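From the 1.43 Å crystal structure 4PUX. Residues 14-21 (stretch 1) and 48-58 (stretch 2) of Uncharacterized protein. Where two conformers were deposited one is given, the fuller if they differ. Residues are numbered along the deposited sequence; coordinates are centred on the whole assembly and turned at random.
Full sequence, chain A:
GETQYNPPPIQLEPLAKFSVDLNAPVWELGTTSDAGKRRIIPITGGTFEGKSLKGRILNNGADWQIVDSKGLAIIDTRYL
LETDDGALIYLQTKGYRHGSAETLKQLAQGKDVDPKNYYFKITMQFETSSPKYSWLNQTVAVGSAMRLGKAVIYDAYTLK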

# COMPACT_ATOMS: atom_id res chain seq x y z
N PRO A 14 -7.85 9.39 -10.15
CA PRO A 14 -8.22 8.84 -8.80
C PRO A 14 -9.14 7.61 -8.90
O PRO A 14 -10.09 7.60 -9.70
CB PRO A 14 -8.94 10.03 -8.12
CG PRO A 14 -8.39 11.24 -8.85
CD PRO A 14 -8.17 10.82 -10.26
N LEU A 15 -8.79 6.57 -8.16
CA LEU A 15 -9.54 5.34 -8.08
C LEU A 15 -10.40 5.29 -6.80
O LEU A 15 -11.65 5.22 -6.85
CB LEU A 15 -8.58 4.11 -8.16
CG LEU A 15 -9.32 2.76 -8.08
CD1 LEU A 15 -10.33 2.57 -9.22
CD2 LEU A 15 -8.30 1.62 -8.08
N ALA A 16 -9.74 5.29 -5.65
CA ALA A 16 -10.40 5.33 -4.34
C ALA A 16 -9.42 5.63 -3.24
O ALA A 16 -8.20 5.40 -3.39
CB ALA A 16 -11.08 3.94 -4.04
N LYS A 17 -9.95 6.13 -2.13
CA LYS A 17 -9.20 6.29 -0.87
C LYS A 17 -9.42 5.03 -0.03
O LYS A 17 -10.55 4.65 0.25
CB LYS A 17 -9.64 7.51 -0.09
CG LYS A 17 -8.89 7.66 1.26
CD LYS A 17 -9.27 9.00 1.96
CE LYS A 17 -8.32 9.35 3.11
NZ LYS A 17 -8.17 10.84 3.25
N PHE A 18 -8.32 4.37 0.30
CA PHE A 18 -8.27 3.16 1.11
C PHE A 18 -7.86 3.46 2.54
O PHE A 18 -6.90 4.24 2.79
CB PHE A 18 -7.25 2.15 0.53
CG PHE A 18 -7.72 1.43 -0.73
CD1 PHE A 18 -7.81 2.10 -1.96
CD2 PHE A 18 -8.05 0.07 -0.70
CE1 PHE A 18 -8.22 1.44 -3.13
CE2 PHE A 18 -8.48 -0.59 -1.88
CZ PHE A 18 -8.58 0.11 -3.08
N SER A 19 -8.52 2.77 3.45
CA SER A 19 -8.21 2.82 4.87
C SER A 19 -8.08 1.35 5.33
O SER A 19 -9.07 0.65 5.43
CB SER A 19 -9.32 3.61 5.62
OG SER A 19 -9.47 4.91 5.04
N VAL A 20 -6.85 0.90 5.55
CA VAL A 20 -6.56 -0.50 5.88
C VAL A 20 -6.36 -0.63 7.40
O VAL A 20 -5.55 0.10 8.02
CB VAL A 20 -5.28 -1.03 5.15
CG1 VAL A 20 -5.15 -2.53 5.37
CG2 VAL A 20 -5.31 -0.68 3.61
N ASP A 21 -7.09 -1.57 7.98
CA ASP A 21 -7.00 -1.85 9.43
C ASP A 21 -5.98 -3.00 9.64
O ASP A 21 -6.04 -4.03 8.95
CB ASP A 21 -8.35 -2.28 9.98
CG ASP A 21 -9.32 -1.12 10.14
OD1 ASP A 21 -8.86 0.02 10.27
OD2 ASP A 21 -10.56 -1.34 10.13
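Stretch 2 (48-58) FEGKSLKGRIL

What holds the two backbones together? Lys17 and Glu49 form an antiparallel hydrogen-bonded pair: Lys17 N donates to Glu49 O at 2.9 Å, nearly straight at 168°, and Glu49 N returns a bond to Lys17 O, also 2.9 Å. Their side chains share one face of the sheet, with both ends leading away into the exposed surface. The neighbouring pair, Phe18 with Phe48, is non-hydrogen-bonded and its CA atoms close to 4.3 Å; here Phe48 CA makes a C-H contact with Lys17 O at 3.2 Å.

How does the chain leave this pairing? Beyond Glu49 it turns, and Gly50 CA comes 3.4 Å from Leu15 O. A side chain at Gly50 would have no room, since an ideal CB would clash with Leu15 O and Ala16 CA. A water donates to Leu15 O (2.7 Å) and accepts from Ser52 N (2.8 Å), bridging the strand to the turn. Within stretch 2, Gly50 N closes the loop weakly on Leu53 O at 2.8 Å, while Phe48 and Gly55 exchange two backbone bonds.

Where does the returning strand lie? Residues 54-57 run in nearly the same direction as strand 14-21, crossing at -17° with the axes 8.2 Å apart at closest approach. At that distance a side chain can bridge the gap: Ile57 CD1 reaches Val20 CG2 at 3.9 Å. Just before the strand, at the end of the turn, Leu53 CD2 packs on Leu15 CG, also at 3.9 Å.

What fills the space between? The Phe18 ring takes Phe48 CB over one face, 3.7 Å from its centroid, and Ile57 CD1 at its edge, 4.4 Å from Phe18 CD2. The two phenylalanine rings are near parallel, at 22°, but slid apart so that they barely overlap. Ala16 CB points toward stretch 2, 4.3 Å from Phe48 CB and 4.4 Å from Leu53 CD2.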

# COMPACT_ATOMS: atom_id res chain seq x y z
N PHE A 48 -12.79 1.19 1.38
CA PHE A 48 -12.34 2.03 0.27
C PHE A 48 -13.51 2.80 -0.31
O PHE A 48 -14.65 2.29 -0.34
CB PHE A 48 -11.61 1.21 -0.82
CG PHE A 48 -12.37 -0.02 -1.30
CD1 PHE A 48 -12.24 -1.23 -0.62
CD2 PHE A 48 -13.13 0.01 -2.47
CE1 PHE A 48 -12.95 -2.35 -1.03
CE2 PHE A 48 -13.84 -1.12 -2.89
CZ PHE A 48 -13.72 -2.30 -2.20
N GLU A 49 -13.23 4.01 -0.78
CA GLU A 49 -14.27 4.92 -1.26
C GLU A 49 -13.76 5.79 -2.40
O GLU A 49 -12.84 6.59 -2.23
CB GLU A 49 -14.75 5.81 -0.11
CG GLU A 49 -15.92 6.79 -0.48
CD GLU A 49 -17.30 6.13 -0.55
OE1 GLU A 49 -17.38 4.90 -0.31
OE2 GLU A 49 -18.31 6.85 -0.86
N GLY A 50 -14.33 5.57 -3.59
CA GLY A 50 -14.05 6.38 -4.78
C GLY A 50 -15.27 6.49 -5.67
O GLY A 50 -16.29 5.85 -5.41
N LYS A 51 -15.16 7.27 -6.74
CA LYS A 51 -16.30 7.51 -7.63
C LYS A 51 -16.86 6.19 -8.22
O LYS A 51 -18.10 5.96 -8.20
CB LYS A 51 -15.89 8.47 -8.77
CG LYS A 51 -17.03 8.89 -9.71
CD LYS A 51 -16.53 9.89 -10.78
CE LYS A 51 -17.67 10.39 -11.65
NZ LYS A 51 -17.17 11.35 -12.70
N SER A 52 -15.96 5.29 -8.65
CA SER A 52 -16.30 4.07 -9.40
C SER A 52 -16.04 2.79 -8.63
O SER A 52 -16.24 1.69 -9.17
CB SER A 52 -15.49 4.02 -10.72
OG SER A 52 -14.14 3.57 -10.53
N LEU A 53 -15.59 2.92 -7.39
CA LEU A 53 -15.15 1.76 -6.58
C LEU A 53 -15.31 2.05 -5.09
O LEU A 53 -14.67 2.96 -4.54
CB LEU A 53 -13.67 1.47 -6.87
CG LEU A 53 -13.09 0.22 -6.21
CD1 LEU A 53 -13.72 -1.08 -6.75
CD2 LEU A 53 -11.56 0.16 -6.33
N LYS A 54 -16.21 1.28 -4.45
CA LYS A 54 -16.57 1.49 -3.04
C LYS A 54 -16.80 0.12 -2.40
O LYS A 54 -17.33 -0.78 -3.04
CB LYS A 54 -17.91 2.28 -2.94
CG LYS A 54 -17.94 3.67 -3.56
CD LYS A 54 -19.34 4.29 -3.47
CE LYS A 54 -19.35 5.75 -4.01
NZ LYS A 54 -19.11 5.78 -5.45
N GLY A 55 -16.44 -0.01 -1.13
CA GLY A 55 -16.65 -1.25 -0.39
C GLY A 55 -15.79 -1.41 0.85
O GLY A 55 -15.36 -0.41 1.46
N ARG A 56 -15.55 -2.66 1.23
CA ARG A 56 -14.80 -2.99 2.44
C ARG A 56 -13.70 -4.02 2.16
O ARG A 56 -13.73 -4.78 1.16
CB ARG A 56 -15.71 -3.48 3.57
CG ARG A 56 -16.31 -4.85 3.38
CD ARG A 56 -17.29 -5.17 4.53
NE ARG A 56 -17.87 -6.50 4.34
CZ ARG A 56 -18.03 -7.43 5.27
NH1 ARG A 56 -17.80 -7.15 6.55
NH2 ARG A 56 -18.55 -8.62 4.93
N ILE A 57 -12.71 -4.00 3.04
CA ILE A 57 -11.63 -4.96 3.04
C ILE A 57 -12.04 -6.07 4.00
O ILE A 57 -12.44 -5.80 5.12
CB ILE A 57 -10.28 -4.30 3.45
CG1 ILE A 57 -9.88 -3.24 2.41
CG2 ILE A 57 -9.16 -5.31 3.67
CD1 ILE A 57 -8.82 -2.27 2.89
N LEU A 58 -11.84 -7.31 3.57
CA LEU A 58 -12.21 -8.48 4.39
C LEU A 58 -11.07 -8.84 5.38
O LEU A 58 -9.95 -8.30 5.28
CB LEU A 58 -12.62 -9.66 3.48
CG LEU A 58 -13.78 -9.37 2.54
CD1 LEU A 58 -14.12 -10.64 1.74
CD2 LEU A 58 -15.04 -8.90 3.31
O HOH W 1 -13.20 5.76 -9.02